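Local atomic coordinates of type II restriction enzyme MspI (Moraxella sp., PDB entry 1SA3), a protein that recognises the double-stranded DNA sequence 5'-CCGG-3' and cleaves it after the first cytosine, leaving 5'-phosphates on the fragments. Residues I151-H154 with Q155-S159. Numbering follows the deposited sequence.
Sequences IRKH and QNDQS. With nucleotides of chain B.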
loop_
_atom_site.group_PDB
_atom_site.type_symbol
_atom_site.label_atom_id
_atom_site.label_comp_id
_atom_site.label_asym_id
_atom_site.label_seq_id
_atom_site.Cartn_x
_atom_site.Cartn_y
_atom_site.Cartn_z
ATOM N N ILE E 151 -5.113 20.399 -10.999
ATOM C CA ILE E 151 -5.425 19.267 -10.141
ATOM C C ILE E 151 -6.859 19.445 -9.635
ATOM O O ILE E 151 -7.643 18.492 -9.618
ATOM C CB ILE E 151 -4.461 19.169 -8.940
ATOM C CG1 ILE E 151 -3.041 18.894 -9.445
ATOM C CG2 ILE E 151 -4.923 18.048 -7.993
ATOM C CD1 ILE E 151 -1.961 18.948 -8.363
ATOM N N ARG E 152 -7.207 20.667 -9.231
ATOM C CA ARG E 152 -8.552 20.938 -8.733
ATOM C C ARG E 152 -9.594 20.685 -9.817
ATOM O O ARG E 152 -10.699 20.238 -9.522
ATOM C CB ARG E 152 -8.683 22.387 -8.244
ATOM C CG ARG E 152 -9.948 22.648 -7.423
ATOM C CD ARG E 152 -10.314 24.131 -7.355
ATOM N NE ARG E 152 -9.227 24.970 -6.861
ATOM C CZ ARG E 152 -8.742 24.943 -5.621
ATOM N NH1 ARG E 152 -9.238 24.113 -4.717
ATOM N NH2 ARG E 152 -7.755 25.763 -5.282
ATOM N N LYS E 153 -9.252 20.989 -11.068
ATOM C CA LYS E 153 -10.177 20.774 -12.173
ATOM C C LYS E 153 -10.481 19.285 -12.275
ATOM O O LYS E 153 -11.624 18.890 -12.500
ATOM C CB LYS E 153 -9.580 21.251 -13.498
ATOM C CG LYS E 153 -10.489 20.979 -14.697
ATOM C CD LYS E 153 -9.888 21.484 -16.005
ATOM C CE LYS E 153 -10.792 21.173 -17.197
ATOM N NZ LYS E 153 -12.176 21.721 -17.019
ATOM N N HIS E 154 -9.443 18.470 -12.114
ATOM C CA HIS E 154 -9.592 17.019 -12.178
ATOM C C HIS E 154 -10.523 16.578 -11.047
ATOM O O HIS E 154 -11.417 15.754 -11.246
ATOM C CB HIS E 154 -8.229 16.347 -12.023
ATOM C CG HIS E 154 -8.189 14.938 -12.528
ATOM N ND1 HIS E 154 -8.934 13.925 -11.967
ATOM C CD2 HIS E 154 -7.506 14.380 -13.556
ATOM C CE1 HIS E 154 -8.713 12.803 -12.629
ATOM N NE2 HIS E 154 -7.850 13.052 -13.598
ATOM N N GLN E 155 -10.312 17.134 -9.858
ATOM C CA GLN E 155 -11.153 16.788 -8.720
ATOM C C GLN E 155 -12.601 17.159 -9.004
ATOM O O GLN E 155 -13.507 16.346 -8.818
ATOM C CB GLN E 155 -10.665 17.506 -7.459
ATOM C CG GLN E 155 -11.610 17.411 -6.260
ATOM C CD GLN E 155 -10.949 17.863 -4.956
ATOM O OE1 GLN E 155 -10.010 17.226 -4.468
ATOM N NE2 GLN E 155 -11.434 18.966 -4.395
ATOM N N ASN E 156 -12.830 18.381 -9.472
ATOM C CA ASN E 156 -14.194 18.809 -9.752
ATOM C C ASN E 156 -14.899 18.054 -10.866
ATOM O O ASN E 156 -16.099 17.808 -10.776
ATOM C CB ASN E 156 -14.231 20.310 -10.055
ATOM C CG ASN E 156 -14.071 21.148 -8.809
ATOM O OD1 ASN E 156 -14.603 20.810 -7.749
ATOM N ND2 ASN E 156 -13.346 22.252 -8.927
ATOM N N ASP E 157 -14.167 17.698 -11.918
ATOM C CA ASP E 157 -14.755 16.982 -13.044
ATOM C C ASP E 157 -14.879 15.481 -12.773
ATOM O O ASP E 157 -15.662 14.789 -13.421
ATOM C CB ASP E 157 -13.918 17.195 -14.314
ATOM C CG ASP E 157 -13.970 18.629 -14.827
ATOM O OD1 ASP E 157 -14.837 19.401 -14.380
ATOM O OD2 ASP E 157 -13.144 18.976 -15.696
ATOM N N GLN E 158 -14.096 15.001 -11.811
ATOM C CA GLN E 158 -14.053 13.594 -11.417
ATOM C C GLN E 158 -13.331 12.721 -12.440
ATOM O O GLN E 158 -13.418 11.499 -12.413
ATOM C CB GLN E 158 -15.469 13.068 -11.113
ATOM C CG GLN E 158 -16.086 13.753 -9.884
ATOM C CD GLN E 158 -17.343 13.073 -9.357
ATOM O OE1 GLN E 158 -18.178 12.597 -10.122
ATOM N NE2 GLN E 158 -17.491 13.051 -8.045
ATOM N N SER E 159 -12.589 13.371 -13.331
ATOM C CA SER E 159 -11.800 12.696 -14.345
ATOM C C SER E 159 -11.114 13.783 -15.154
ATOM O O SER E 159 -11.267 14.971 -14.861
ATOM C CB SER E 159 -12.673 11.847 -15.275
ATOM O OG SER E 159 -13.217 12.639 -16.319
ATOM P P DC B 3 -10.011 10.174 -17.964
ATOM O OP1 DC B 3 -10.191 11.204 -19.027
ATOM O OP2 DC B 3 -9.430 10.572 -16.652
ATOM O "O5'" DC B 3 -11.435 9.525 -17.706
ATOM C "C5'" DC B 3 -12.155 8.949 -18.790
ATOM C "C4'" DC B 3 -13.378 8.224 -18.284
ATOM O "O4'" DC B 3 -12.997 6.988 -17.635
ATOM C "C3'" DC B 3 -14.240 8.992 -17.282
ATOM O "O3'" DC B 3 -15.606 8.867 -17.673
ATOM C "C2'" DC B 3 -13.995 8.268 -15.967
ATOM C "C1'" DC B 3 -13.749 6.849 -16.444
ATOM N N1 DC B 3 -13.004 5.966 -15.532
ATOM C C2 DC B 3 -13.565 4.721 -15.205
ATOM O O2 DC B 3 -14.665 4.416 -15.687
ATOM N N3 DC B 3 -12.896 3.888 -14.378
ATOM C C4 DC B 3 -11.716 4.251 -13.878
ATOM N N4 DC B 3 -11.097 3.391 -13.061
ATOM C C5 DC B 3 -11.118 5.513 -14.191
ATOM C C6 DC B 3 -11.792 6.331 -15.015
#
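The imidazole of H154 lies flat against the backbone of S159: C of S159 stands 3.6 Å above the ring plane, over its centre, and CE1 of H154 comes within 3.5 Å of CA of S159. Elsewhere the same ring meets W247 edge-to-face, while a phosphate oxygen, OP2 of DC3 of chain B, approaches obliquely. With CG anti to the backbone N (chi1 -160°), the ring is set against the S159 backbone just past the helix end. R152 and N156 run side by side, guanidinium and amide planes 33° apart; the touch is between CG of R152 and ND2 of N156, at 3.7 Å, whereas the guanidinium is held by salt bridges to E149 and E134.

One residue along, K153 NZ reaches OD2 of D157 at 3.2 Å, a salt bridge on the syn lone pair; the lysine, extended as far as CE, bends at its last torsion (chi4 56°) toward the carboxylate. The example illustrates how a helix stops. Bonds from i+4 to i run through Q158 N, which H154 O accepts at 2.8 Å. Q158 has positive phi, and the ending is consistent with a Schellman motif whose two characteristic bonds, S159 N to H154 O and Q158 N to Q155 O, are both weak. The released chain brings CB of S159 to 3.6 Å from O5' of DC3 of chain B, placing the turn beside the DNA backbone.

Around the C-terminal half of helix 146-157, the Q155 amide hydrogen-bonds the D132 carboxylate and N of V133, first residue of helix 133-140; I151 packs on L171 of helix 165-175, and I151, H154 and Q155 all rest on M258 of strand 258-261.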